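Local coordinates for protein probable intron-encoded endonuclease 1 (Wickerhamomyces canadensis, PDB 6X1J) that cleaves DNA as a LAGLIDADG homing endonuclease, taking part in the homing of a mitochondrial 21S rRNA gene intron, at residues I35-E38 and T39-N43; I71-I74 and V75-D79; S140-Y143 and W144-D148; E209-Y212 and N213-P217. All coordinates share one frame; numbering follows the deposited sequence.

Contact 1 of 4, residues I35-E38 and T39-N43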
loop_
_atom_site.group_PDB
_atom_site.type_symbol
_atom_site.label_atom_id
_atom_site.label_comp_id
_atom_site.label_asym_id
_atom_site.label_seq_id
_atom_site.Cartn_x
_atom_site.Cartn_y
_atom_site.Cartn_z
ATOM N N ILE A 35 -12.426 6.454 -1.995
ATOM C CA ILE A 35 -11.801 5.179 -2.451
ATOM C C ILE A 35 -10.290 5.333 -2.480
ATOM O O ILE A 35 -9.569 4.441 -1.962
ATOM C CB ILE A 35 -12.342 4.730 -3.807
ATOM C CG1 ILE A 35 -13.786 4.239 -3.673
ATOM C CG2 ILE A 35 -11.414 3.676 -4.397
ATOM C CD1 ILE A 35 -14.425 3.811 -4.976
ATOM N N GLN A 36 -9.811 6.410 -3.067
ATOM C CA GLN A 36 -8.355 6.625 -3.218
ATOM C C GLN A 36 -7.722 6.760 -1.841
ATOM O O GLN A 36 -6.605 6.247 -1.643
ATOM C CB GLN A 36 -8.113 7.867 -4.057
ATOM C CG GLN A 36 -8.442 7.622 -5.518
ATOM C CD GLN A 36 -8.586 8.874 -6.351
ATOM O OE1 GLN A 36 -8.869 9.970 -5.863
ATOM N NE2 GLN A 36 -8.346 8.699 -7.639
ATOM N N GLU A 37 -8.419 7.434 -0.930
ATOM C CA GLU A 37 -7.830 7.783 0.379
ATOM C C GLU A 37 -7.625 6.453 1.104
ATOM O O GLU A 37 -6.518 6.255 1.606
ATOM C CB GLU A 37 -8.723 8.760 1.146
ATOM C CG GLU A 37 -8.137 9.192 2.473
ATOM C CD GLU A 37 -9.154 9.778 3.447
ATOM O OE1 GLU A 37 -10.006 10.561 2.991
ATOM O OE2 GLU A 37 -9.100 9.445 4.664
ATOM N N GLU A 38 -8.675 5.627 1.143
ATOM C CA GLU A 38 -8.724 4.349 1.913
ATOM C C GLU A 38 -7.780 3.354 1.264
ATOM O O GLU A 38 -7.039 2.691 1.994
ATOM C CB GLU A 38 -10.149 3.800 2.065
ATOM C CG GLU A 38 -11.041 4.733 2.872
ATOM C CD GLU A 38 -12.503 4.321 2.970
ATOM O OE1 GLU A 38 -12.829 3.140 2.705
ATOM O OE2 GLU A 38 -13.318 5.185 3.330
ATOM N N THR A 39 -7.749 3.285 -0.067
ATOM C CA THR A 39 -6.739 2.467 -0.777
ATOM C C THR A 39 -5.340 2.896 -0.292
ATOM O O THR A 39 -4.497 2.042 0.047
ATOM C CB THR A 39 -6.885 2.614 -2.302
ATOM O OG1 THR A 39 -8.183 2.160 -2.709
ATOM C CG2 THR A 39 -5.813 1.830 -2.998
ATOM N N LEU A 40 -5.091 4.192 -0.303
ATOM C CA LEU A 40 -3.727 4.745 -0.176
ATOM C C LEU A 40 -3.274 4.540 1.279
ATOM O O LEU A 40 -2.066 4.347 1.528
ATOM C CB LEU A 40 -3.754 6.232 -0.543
ATOM C CG LEU A 40 -2.440 6.984 -0.308
ATOM C CD1 LEU A 40 -1.261 6.257 -0.922
ATOM C CD2 LEU A 40 -2.484 8.394 -0.851
ATOM N N ILE A 41 -4.202 4.550 2.213
ATOM C CA ILE A 41 -3.821 4.288 3.642
ATOM C C ILE A 41 -3.243 2.869 3.717
ATOM O O ILE A 41 -2.203 2.673 4.387
ATOM C CB ILE A 41 -5.021 4.507 4.583
ATOM C CG1 ILE A 41 -5.277 6.007 4.746
ATOM C CG2 ILE A 41 -4.839 3.793 5.915
ATOM C CD1 ILE A 41 -6.723 6.320 5.032
ATOM N N GLY A 42 -3.886 1.916 3.061
ATOM C CA GLY A 42 -3.358 0.540 2.983
ATOM C C GLY A 42 -1.988 0.506 2.327
ATOM O O GLY A 42 -1.086 -0.185 2.864
ATOM N N ASN A 43 -1.814 1.207 1.199
ATOM C CA ASN A 43 -0.590 1.086 0.376
ATOM C C ASN A 43 0.600 1.667 1.147
ATOM O O ASN A 43 1.738 1.214 0.905
ATOM C CB ASN A 43 -0.795 1.717 -0.995
ATOM C CG ASN A 43 -1.592 0.837 -1.941
ATOM O OD1 ASN A 43 -2.510 1.334 -2.590
ATOM N ND2 ASN A 43 -1.267 -0.459 -2.021
#

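Contact 2 of 4, residues I71-I74 and V75-D79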
loop_
_atom_site.group_PDB
_atom_site.type_symbol
_atom_site.label_atom_id
_atom_site.label_comp_id
_atom_site.label_asym_id
_atom_site.label_seq_id
_atom_site.Cartn_x
_atom_site.Cartn_y
_atom_site.Cartn_z
ATOM N N ILE A 71 0.280 -3.641 -10.148
ATOM C CA ILE A 71 0.660 -2.235 -10.420
ATOM C C ILE A 71 -0.310 -1.606 -11.427
ATOM O O ILE A 71 -0.643 -0.398 -11.260
ATOM C CB ILE A 71 2.128 -2.085 -10.857
ATOM C CG1 ILE A 71 2.554 -0.618 -10.813
ATOM C CG2 ILE A 71 2.342 -2.668 -12.235
ATOM C CD1 ILE A 71 4.083 -0.399 -10.819
ATOM N N GLU A 72 -0.770 -2.338 -12.427
ATOM C CA GLU A 72 -1.707 -1.749 -13.424
ATOM C C GLU A 72 -3.065 -1.431 -12.764
ATOM O O GLU A 72 -3.668 -0.346 -13.058
ATOM C CB GLU A 72 -1.915 -2.681 -14.619
ATOM C CG GLU A 72 -0.750 -2.714 -15.582
ATOM C CD GLU A 72 -0.888 -3.767 -16.676
ATOM O OE1 GLU A 72 -1.975 -4.416 -16.779
ATOM O OE2 GLU A 72 0.092 -3.967 -17.394
ATOM N N HIS A 73 -3.475 -2.260 -11.807
ATOM C CA HIS A 73 -4.670 -2.000 -10.960
ATOM C C HIS A 73 -4.498 -0.718 -10.103
ATOM O O HIS A 73 -5.471 0.060 -10.007
ATOM C CB HIS A 73 -4.939 -3.218 -10.079
ATOM C CG HIS A 73 -6.030 -2.973 -9.101
ATOM N ND1 HIS A 73 -7.368 -2.961 -9.477
ATOM C CD2 HIS A 73 -5.982 -2.713 -7.777
ATOM C CE1 HIS A 73 -8.109 -2.740 -8.415
ATOM N NE2 HIS A 73 -7.280 -2.571 -7.359
ATOM N N ILE A 74 -3.343 -0.540 -9.453
ATOM C CA ILE A 74 -3.071 0.616 -8.538
ATOM C C ILE A 74 -3.092 1.901 -9.388
ATOM O O ILE A 74 -3.843 2.851 -9.067
ATOM C CB ILE A 74 -1.739 0.407 -7.786
ATOM C CG1 ILE A 74 -1.792 -0.792 -6.828
ATOM C CG2 ILE A 74 -1.337 1.681 -7.061
ATOM C CD1 ILE A 74 -2.810 -0.654 -5.726
ATOM N N VAL A 75 -2.377 1.888 -10.509
ATOM C CA VAL A 75 -2.399 3.007 -11.486
ATOM C C VAL A 75 -3.837 3.330 -11.909
ATOM O O VAL A 75 -4.135 4.529 -11.944
ATOM C CB VAL A 75 -1.442 2.785 -12.658
ATOM C CG1 VAL A 75 -1.708 3.769 -13.788
ATOM C CG2 VAL A 75 -0.002 2.921 -12.202
ATOM N N ARG A 76 -4.722 2.372 -12.187
ATOM C CA ARG A 76 -6.135 2.723 -12.539
ATOM C C ARG A 76 -6.790 3.419 -11.335
ATOM O O ARG A 76 -7.439 4.455 -11.571
ATOM C CB ARG A 76 -6.961 1.543 -13.057
ATOM C CG ARG A 76 -6.654 1.154 -14.503
ATOM C CD ARG A 76 -7.504 0.057 -15.168
ATOM N NE ARG A 76 -7.630 -1.176 -14.382
ATOM C CZ ARG A 76 -6.764 -2.215 -14.354
ATOM N NH1 ARG A 76 -7.002 -3.247 -13.556
ATOM N NH2 ARG A 76 -5.656 -2.225 -15.086
ATOM N N VAL A 77 -6.575 2.964 -10.080
ATOM C CA VAL A 77 -7.185 3.635 -8.872
ATOM C C VAL A 77 -6.771 5.129 -8.813
ATOM O O VAL A 77 -7.602 5.990 -8.536
ATOM C CB VAL A 77 -6.819 2.910 -7.554
ATOM C CG1 VAL A 77 -7.339 3.674 -6.345
ATOM C CG2 VAL A 77 -7.310 1.485 -7.510
ATOM N N PHE A 78 -5.502 5.443 -9.023
ATOM C CA PHE A 78 -4.955 6.810 -9.042
ATOM C C PHE A 78 -4.756 7.314 -10.490
ATOM O O PHE A 78 -3.745 7.988 -10.781
ATOM C CB PHE A 78 -3.657 6.775 -8.229
ATOM C CG PHE A 78 -3.880 6.333 -6.797
ATOM C CD1 PHE A 78 -4.407 7.215 -5.859
ATOM C CD2 PHE A 78 -3.597 5.029 -6.400
ATOM C CE1 PHE A 78 -4.611 6.812 -4.544
ATOM C CE2 PHE A 78 -3.802 4.633 -5.085
ATOM C CZ PHE A 78 -4.319 5.521 -4.165
ATOM N N ASP A 79 -5.665 6.967 -11.399
ATOM C CA ASP A 79 -5.503 7.213 -12.868
ATOM C C ASP A 79 -5.120 8.686 -13.167
ATOM O O ASP A 79 -4.010 8.932 -13.756
ATOM C CB ASP A 79 -6.782 6.796 -13.601
ATOM C CG ASP A 79 -6.519 6.654 -15.083
ATOM O OD1 ASP A 79 -5.440 6.077 -15.433
ATOM O OD2 ASP A 79 -7.342 7.179 -15.866
HETATM O O HOH W 1 -4.761 -4.649 -16.349
HETATM O O HOH W 2 -9.351 -3.030 -12.099
#

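Contact 3 of 4, residues S140-Y143 and W144-D148. With K (potassium ion), chain D; K (potassium ion), chain E; nucleotides of chain C; nucleotides of chain B.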
loop_
_atom_site.group_PDB
_atom_site.type_symbol
_atom_site.label_atom_id
_atom_site.label_comp_id
_atom_site.label_asym_id
_atom_site.label_seq_id
_atom_site.Cartn_x
_atom_site.Cartn_y
_atom_site.Cartn_z
ATOM N N SER A 140 -8.799 -0.420 3.152
ATOM C CA SER A 140 -7.387 -0.161 3.560
ATOM C C SER A 140 -6.732 -1.491 3.955
ATOM O O SER A 140 -5.576 -1.749 3.526
ATOM C CB SER A 140 -7.240 0.853 4.730
ATOM O OG SER A 140 -8.036 2.026 4.573
ATOM N N LEU A 141 -7.424 -2.288 4.764
ATOM C CA LEU A 141 -6.874 -3.603 5.247
ATOM C C LEU A 141 -6.496 -4.495 4.060
ATOM O O LEU A 141 -5.435 -5.153 4.146
ATOM C CB LEU A 141 -7.904 -4.356 6.086
ATOM C CG LEU A 141 -8.060 -3.921 7.538
ATOM C CD1 LEU A 141 -9.078 -4.825 8.201
ATOM C CD2 LEU A 141 -6.734 -3.975 8.270
ATOM N N ALA A 142 -7.321 -4.511 3.000
ATOM C CA ALA A 142 -7.116 -5.387 1.814
ATOM C C ALA A 142 -5.840 -4.979 1.099
ATOM O O ALA A 142 -5.058 -5.858 0.702
ATOM C CB ALA A 142 -8.289 -5.332 0.863
ATOM N N TYR A 143 -5.657 -3.688 0.903
ATOM C CA TYR A 143 -4.459 -3.150 0.212
ATOM C C TYR A 143 -3.217 -3.416 1.066
ATOM O O TYR A 143 -2.198 -3.823 0.514
ATOM C CB TYR A 143 -4.735 -1.709 -0.258
ATOM C CG TYR A 143 -5.624 -1.673 -1.480
ATOM C CD1 TYR A 143 -5.112 -1.884 -2.761
ATOM C CD2 TYR A 143 -7.003 -1.554 -1.364
ATOM C CE1 TYR A 143 -5.935 -1.922 -3.894
ATOM C CE2 TYR A 143 -7.840 -1.599 -2.482
ATOM C CZ TYR A 143 -7.309 -1.792 -3.746
ATOM O OH TYR A 143 -8.153 -1.813 -4.826
ATOM N N TRP A 144 -3.283 -3.178 2.377
ATOM C CA TRP A 144 -2.173 -3.473 3.309
ATOM C C TRP A 144 -1.819 -4.946 3.149
ATOM O O TRP A 144 -0.648 -5.279 3.013
ATOM C CB TRP A 144 -2.630 -3.198 4.715
ATOM C CG TRP A 144 -1.577 -3.310 5.756
ATOM C CD1 TRP A 144 -0.223 -3.360 5.602
ATOM C CD2 TRP A 144 -1.834 -3.198 7.158
ATOM N NE1 TRP A 144 0.377 -3.345 6.831
ATOM C CE2 TRP A 144 -0.590 -3.254 7.800
ATOM C CE3 TRP A 144 -3.007 -3.089 7.919
ATOM C CZ2 TRP A 144 -0.483 -3.182 9.194
ATOM C CZ3 TRP A 144 -2.910 -3.060 9.291
ATOM C CH2 TRP A 144 -1.660 -3.092 9.911
ATOM N N PHE A 145 -2.828 -5.790 3.111
ATOM C CA PHE A 145 -2.619 -7.256 3.000
ATOM C C PHE A 145 -2.041 -7.641 1.619
ATOM O O PHE A 145 -1.104 -8.462 1.547
ATOM C CB PHE A 145 -3.906 -8.013 3.364
ATOM C CG PHE A 145 -3.666 -9.508 3.429
ATOM C CD1 PHE A 145 -3.044 -10.076 4.529
ATOM C CD2 PHE A 145 -3.946 -10.316 2.342
ATOM C CE1 PHE A 145 -2.706 -11.421 4.540
ATOM C CE2 PHE A 145 -3.625 -11.668 2.365
ATOM C CZ PHE A 145 -3.007 -12.215 3.460
ATOM N N MET A 146 -2.510 -7.078 0.500
ATOM C CA MET A 146 -1.952 -7.467 -0.830
ATOM C C MET A 146 -0.489 -7.023 -0.877
ATOM O O MET A 146 0.367 -7.751 -1.406
ATOM C CB MET A 146 -2.766 -6.865 -1.981
ATOM C CG MET A 146 -4.205 -7.392 -2.014
ATOM S SD MET A 146 -5.211 -6.925 -3.469
ATOM C CE MET A 146 -5.934 -5.364 -2.966
ATOM N N ASP A 147 -0.175 -5.915 -0.233
ATOM C CA ASP A 147 1.201 -5.361 -0.197
ATOM C C ASP A 147 2.068 -6.247 0.701
ATOM O O ASP A 147 2.981 -6.945 0.158
ATOM C CB ASP A 147 1.160 -3.901 0.230
ATOM C CG ASP A 147 0.664 -2.944 -0.845
ATOM O OD1 ASP A 147 0.273 -3.428 -1.938
ATOM O OD2 ASP A 147 0.706 -1.715 -0.602
ATOM N N ASP A 148 1.745 -6.297 1.997
ATOM C CA ASP A 148 2.662 -6.774 3.076
ATOM C C ASP A 148 2.153 -8.066 3.732
ATOM O O ASP A 148 2.753 -8.523 4.728
ATOM C CB ASP A 148 2.866 -5.618 4.061
ATOM C CG ASP A 148 4.048 -4.766 3.650
ATOM O OD1 ASP A 148 4.341 -4.735 2.450
ATOM O OD2 ASP A 148 4.685 -4.160 4.527
HETATM K K K D . 5.163 -6.761 -0.635
HETATM K K K E . 6.065 -1.745 4.295
ATOM P P DC C 17 6.691 -7.020 2.394
ATOM O OP1 DC C 17 6.851 -5.981 1.350
ATOM O OP2 DC C 17 6.139 -6.607 3.717
ATOM O "O5'" DC C 17 5.831 -8.201 1.749
ATOM C "C5'" DC C 17 5.433 -9.445 2.400
ATOM C "C4'" DC C 17 6.019 -10.623 1.650
ATOM O "O4'" DC C 17 7.403 -10.863 2.036
ATOM C "C3'" DC C 17 5.305 -11.973 1.738
ATOM O "O3'" DC C 17 5.150 -12.472 0.386
ATOM C "C2'" DC C 17 6.236 -12.792 2.614
ATOM C "C1'" DC C 17 7.607 -12.241 2.306
ATOM N N1 DC C 17 8.607 -12.358 3.405
ATOM C C2 DC C 17 9.926 -12.763 3.127
ATOM O O2 DC C 17 10.241 -13.056 1.960
ATOM N N3 DC C 17 10.825 -12.826 4.137
ATOM C C4 DC C 17 10.468 -12.467 5.370
ATOM N N4 DC C 17 11.379 -12.567 6.341
ATOM C C5 DC C 17 9.146 -12.030 5.673
ATOM C C6 DC C 17 8.264 -11.969 4.666
ATOM P P DC B 15 8.398 -3.055 1.477
ATOM O OP1 DC B 15 9.430 -3.592 2.394
ATOM O OP2 DC B 15 6.921 -3.074 1.806
ATOM O "O5'" DC B 15 8.937 -1.595 1.331
ATOM C "C5'" DC B 15 8.250 -0.458 0.842
ATOM C "C4'" DC B 15 9.322 0.574 1.086
ATOM O "O4'" DC B 15 10.494 0.272 0.292
ATOM C "C3'" DC B 15 9.050 2.081 0.978
ATOM O "O3'" DC B 15 9.323 2.429 2.348
ATOM C "C2'" DC B 15 9.907 2.486 -0.212
ATOM C "C1'" DC B 15 11.061 1.477 -0.184
ATOM N N1 DC B 15 11.689 1.192 -1.489
ATOM C C2 DC B 15 13.087 1.257 -1.611
ATOM O O2 DC B 15 13.766 1.547 -0.615
ATOM N N3 DC B 15 13.654 1.027 -2.815
ATOM C C4 DC B 15 12.890 0.692 -3.858
ATOM N N4 DC B 15 13.488 0.471 -5.023
ATOM C C5 DC B 15 11.470 0.590 -3.753
ATOM C C6 DC B 15 10.915 0.877 -2.573
HETATM O O HOH W 3 5.984 -9.084 -1.510
HETATM O O HOH W 4 8.299 -7.754 -0.281
HETATM O O HOH W 5 7.509 0.731 4.116
HETATM O O HOH W 6 7.654 -4.178 4.824
HETATM O O HOH W 7 6.521 -2.590 7.329
#

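Contact 4 of 4, residues E209-Y212 and N213-P217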
loop_
_atom_site.group_PDB
_atom_site.type_symbol
_atom_site.label_atom_id
_atom_site.label_comp_id
_atom_site.label_asym_id
_atom_site.label_seq_id
_atom_site.Cartn_x
_atom_site.Cartn_y
_atom_site.Cartn_z
ATOM N N GLU A 209 -11.958 -16.870 8.978
ATOM C CA GLU A 209 -13.269 -16.639 8.314
ATOM C C GLU A 209 -13.608 -15.143 8.405
ATOM O O GLU A 209 -13.980 -14.581 7.369
ATOM C CB GLU A 209 -14.378 -17.549 8.850
ATOM C CG GLU A 209 -14.396 -18.959 8.236
ATOM C CD GLU A 209 -14.264 -19.099 6.715
ATOM O OE1 GLU A 209 -15.142 -18.595 5.969
ATOM O OE2 GLU A 209 -13.278 -19.730 6.264
ATOM N N LEU A 210 -13.331 -14.501 9.543
ATOM C CA LEU A 210 -13.633 -13.069 9.791
ATOM C C LEU A 210 -12.797 -12.233 8.825
ATOM O O LEU A 210 -13.385 -11.413 8.098
ATOM C CB LEU A 210 -13.329 -12.704 11.253
ATOM C CG LEU A 210 -13.353 -11.206 11.601
ATOM C CD1 LEU A 210 -14.696 -10.593 11.241
ATOM C CD2 LEU A 210 -13.071 -10.984 13.079
ATOM N N PHE A 211 -11.480 -12.455 8.811
ATOM C CA PHE A 211 -10.522 -11.635 8.031
ATOM C C PHE A 211 -10.886 -11.751 6.555
ATOM O O PHE A 211 -11.179 -10.755 5.883
ATOM C CB PHE A 211 -9.097 -12.083 8.281
ATOM C CG PHE A 211 -8.064 -11.152 7.714
ATOM C CD1 PHE A 211 -7.727 -9.984 8.377
ATOM C CD2 PHE A 211 -7.432 -11.441 6.526
ATOM C CE1 PHE A 211 -6.741 -9.140 7.882
ATOM C CE2 PHE A 211 -6.468 -10.581 6.010
ATOM C CZ PHE A 211 -6.102 -9.451 6.705
ATOM N N TYR A 212 -11.054 -12.983 6.101
ATOM C CA TYR A 212 -11.467 -13.263 4.708
ATOM C C TYR A 212 -12.694 -12.412 4.383
ATOM O O TYR A 212 -12.668 -11.751 3.368
ATOM C CB TYR A 212 -11.738 -14.754 4.518
ATOM C CG TYR A 212 -12.125 -15.201 3.125
ATOM C CD1 TYR A 212 -11.161 -15.578 2.201
ATOM C CD2 TYR A 212 -13.457 -15.315 2.758
ATOM C CE1 TYR A 212 -11.513 -16.042 0.941
ATOM C CE2 TYR A 212 -13.828 -15.741 1.495
ATOM C CZ TYR A 212 -12.852 -16.093 0.577
ATOM O OH TYR A 212 -13.218 -16.533 -0.661
ATOM N N ASN A 213 -13.744 -12.482 5.191
ATOM C CA ASN A 213 -15.055 -11.866 4.863
ATOM C C ASN A 213 -14.947 -10.340 4.887
ATOM O O ASN A 213 -15.829 -9.704 4.248
ATOM C CB ASN A 213 -16.192 -12.348 5.770
ATOM C CG ASN A 213 -16.669 -13.734 5.394
ATOM O OD1 ASN A 213 -16.835 -14.016 4.221
ATOM N ND2 ASN A 213 -16.847 -14.615 6.368
ATOM N N LEU A 214 -13.943 -9.788 5.592
ATOM C CA LEU A 214 -13.658 -8.328 5.613
ATOM C C LEU A 214 -12.920 -7.928 4.340
ATOM O O LEU A 214 -13.257 -6.863 3.797
ATOM C CB LEU A 214 -12.772 -7.928 6.803
ATOM C CG LEU A 214 -13.336 -8.135 8.204
ATOM C CD1 LEU A 214 -12.258 -7.812 9.221
ATOM C CD2 LEU A 214 -14.582 -7.296 8.461
ATOM N N VAL A 215 -11.873 -8.661 3.963
ATOM C CA VAL A 215 -10.941 -8.187 2.898
ATOM C C VAL A 215 -11.227 -8.865 1.549
ATOM O O VAL A 215 -10.896 -8.233 0.535
ATOM C CB VAL A 215 -9.458 -8.306 3.284
ATOM C CG1 VAL A 215 -9.199 -7.785 4.689
ATOM C CG2 VAL A 215 -8.884 -9.706 3.136
ATOM N N ASN A 216 -11.754 -10.089 1.496
ATOM C CA ASN A 216 -11.853 -10.848 0.208
ATOM C C ASN A 216 -12.588 -10.012 -0.854
ATOM O O ASN A 216 -12.183 -10.015 -2.015
ATOM C CB ASN A 216 -12.455 -12.259 0.335
ATOM C CG ASN A 216 -12.462 -12.920 -1.035
ATOM O OD1 ASN A 216 -11.391 -13.059 -1.642
ATOM N ND2 ASN A 216 -13.653 -13.217 -1.564
ATOM N N PRO A 217 -13.658 -9.244 -0.531
ATOM C CA PRO A 217 -14.355 -8.461 -1.552
ATOM C C PRO A 217 -13.462 -7.487 -2.322
ATOM O O PRO A 217 -13.817 -7.182 -3.421
ATOM C CB PRO A 217 -15.393 -7.671 -0.754
ATOM C CG PRO A 217 -15.666 -8.565 0.451
ATOM C CD PRO A 217 -14.301 -9.129 0.789
#

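Contact 1 of 4, residues I35-E38 and T39-N43
The carbonyl plane of Ile35 has Thr39 on both faces. Over one comes the hydroxyl: Thr39 OG1 donates to Ile35 O at 2.8 Å from well above the plane, 40° out of it and off the lone pairs. From the other comes the amide, Thr39 N bonding the same Ile35 O at 2.9 Å with a smaller tilt. The hydroxyl's half of this double grip follows from the threonine's first torsion (chi1 -61°), which sets OG1 anti to its own carbonyl carbon and back over the preceding turn, where the buried hydroxyl is satisfied within its own helix. The second flat group, the Glu37 carboxylate, is met through one oxygen: Glu37 OE2 lies 3.9 Å from Ile41 CD1, the two side chains running alongside and pointing the same way. The same methyl reaches back to the peptide, with Ile41 CD1 3.4 Å from Glu37 O, an oxygen that also accepts from Ile41 N at 2.9 Å. Leu40 N bonds Gln36 O in turn, whereas the Gly42 N to Glu38 O bond is weak, at 3.4 Å. Glu38 O has a second donor, Ser140 OG, and the Glu38 carboxylate is held by Thr137 and Lys34.

Both segments belong to helix 34-45, whose sequence and position mark it as a LAGLIDADG helix. Thr39 and Ile41 face the partner helix 138-148, close to Tyr143 and Ser140; Leu40 and Ile41 rest on Leu115 of helix 113-119. On the side of helix 68-77, Asn43 touches Ile74, and the Gln36 amide is bonded to Val77 O and Glu80.

Contact 2 of 4, residues I71-I74 and V75-D79
Arg76 and Glu72 carry opposite charges one turn apart, yet their charged ends meet through water rather than directly. One water donates to Glu72 OE1 and accepts from Arg76 NH2 at 2.9 Å, while the other carboxylate oxygen, OE2, forms a salt bridge with Lys68. A second water accepts from Arg76 NH1 at 2.8 Å and is hydrogen-bonded to His73 ND1 at 3.3 Å, lying at the edge of both flat groups, in their planes. The arginine folds back at its third torsion (chi3 -50°), which lays one face of the guanidinium over His73 CA, its NH1 3.7 Å from that atom. The imidazole stands steeply to the guanidinium, the two planes 71° apart.

Backbone bonds of the usual i to i+4 kind join the two segments, from Val75 N to Ile71 O through to Phe78 N to Ile74 O, the last at 3.1 Å; Phe78 itself is the first residue to leave helical torsions. This is the end of helix 68-77, the second helix of the alpha-beta-beta-alpha-beta-beta-alpha arrangement of LAGLIDADG enzymes. Its Ile71 and Ile74 lie on Phe63 and Trp65 of strand 60-65.

Among the apolar contacts, Val77 CG2 sits over one face of the His73 ring, toward the rim and 4.1 Å from His73 NE2. That nitrogen is also hydrogen-bonded to Tyr143 OH of helix 138-148. Ile74 and Phe78 run alongside, Ile74 CG2 4.1 Å from Phe78 CD2, and Val77 CG1 lies over the rim of one face of the phenyl ring, which packs on Gln36 and Leu40 of helix 34-45.

Contact 3 of 4, residues S140-Y143 and W144-D148
Met146 lays its terminal methyl over one face of the Tyr143 ring, CE 3.7 Å from the Tyr143 ring centroid and 18° off the normal, a CH-pi contact. The bend at the last torsion of Met146 (chi3 -88°) carries the methyl there, while the sulfur stays above the same face at a greater distance, as in a Met-aromatic pair. Elsewhere on the helix, Leu141 CD2 meets the indole at its edge, 3.8 Å from Trp144 CE3. A leucine in place of Tyr143 would probably deprive the Met146 methyl of its flat seat and leave His73 NE2 without the hydroxyl it is bonded to.

The two segments make up most of helix 138-148 and run to its C-terminal end; this second LAGLIDADG helix lies against helix 34-45 and brings its acidic residues to the DNA. Tyr143 O accepts from Asp147 N at 3.0 Å. The Asp147 carboxylate is hydrogen-bonded to Tyr70 and Asn43, and it is the backbone that reaches the metal: Asp147 O binds one potassium ion, together with Asp47. DC17 of chain C adds its OP1, 2.7 Å from that potassium. Asp148 OD2 binds the second potassium ion at 2.8 Å, an ion shared with Leu45 O, Gly46 O and DC15 of chain B, whose OP2 lies 3.0 Å from it. A water on this second ion donates to phosphate oxygens of both DNA strands.

Contact 4 of 4, residues E209-Y212 and N213-P217
Glu209 begins the run by accepting from Asn213 across one turn, Glu209 O to Asn213 N at 3.0 Å. The segments lie on helix 208-215, the last helix of the LAGLIDADG fold here, which follows strand 198-203 and packs against helix 138-148; a 3-10 segment follows from Asn216. Leu210 comes next: its CD1 crosses to Leu214 CG at 4.1 Å, while its carbonyl takes Leu214 N in the carbonyl plane.

Phe211 offers a ring face to Val215. Val215 CG1 stands 4.1 Å from the Phe211 centroid, 14° off the normal, and Val215 CG2 reaches Phe211 CE2 at 3.9 Å. Beyond the segments the phenyl ring meets Phe145 edge-to-face, and Val215 rests on Leu141 and Ala142, so this side of the helix is the buried one.

Tyr212 carries the remaining contact. Its CG is anti to the backbone N (chi1 -178°), as is that of Asn216, and the two side chains run side by side with ring and amide planes only 8° apart. Replacing Tyr212 with a serine would probably strip the Asn216 amide of the flat surface it stacks on and leave it freer to turn about its torsions. Asn216 OD1 is hydrogen-bonded to Lys224. Asn213 OD1 lies at the ring edge, in its plane, and Asn216 CB sits over the ring centre, 3.7 Å from the Tyr212 centroid.

How the contacts relate
In chain order the contacts run 1, 2, 3, 4, each along one helix, contacts 2 and 4 running past its C-terminal end, and they spread across the enzyme from helix 68-77 to helix 208-215. Contacts 1 and 3 lie on the paired LAGLIDADG helices 34-45 and 138-148, with centres about 10 Å apart. Contact 2 packs against both, bonding to contact 1 through Gln36 and to contact 3 through His73. Contact 4 touches contact 3 alone, across about 12 Å between centres, and its nearest atoms stay about 10 Å from contact 1. The helix pair thus forms the centre, carrying the potassium- and DNA-binding end, with helix 68-77 packed on both members and helix 208-215 on 138-148.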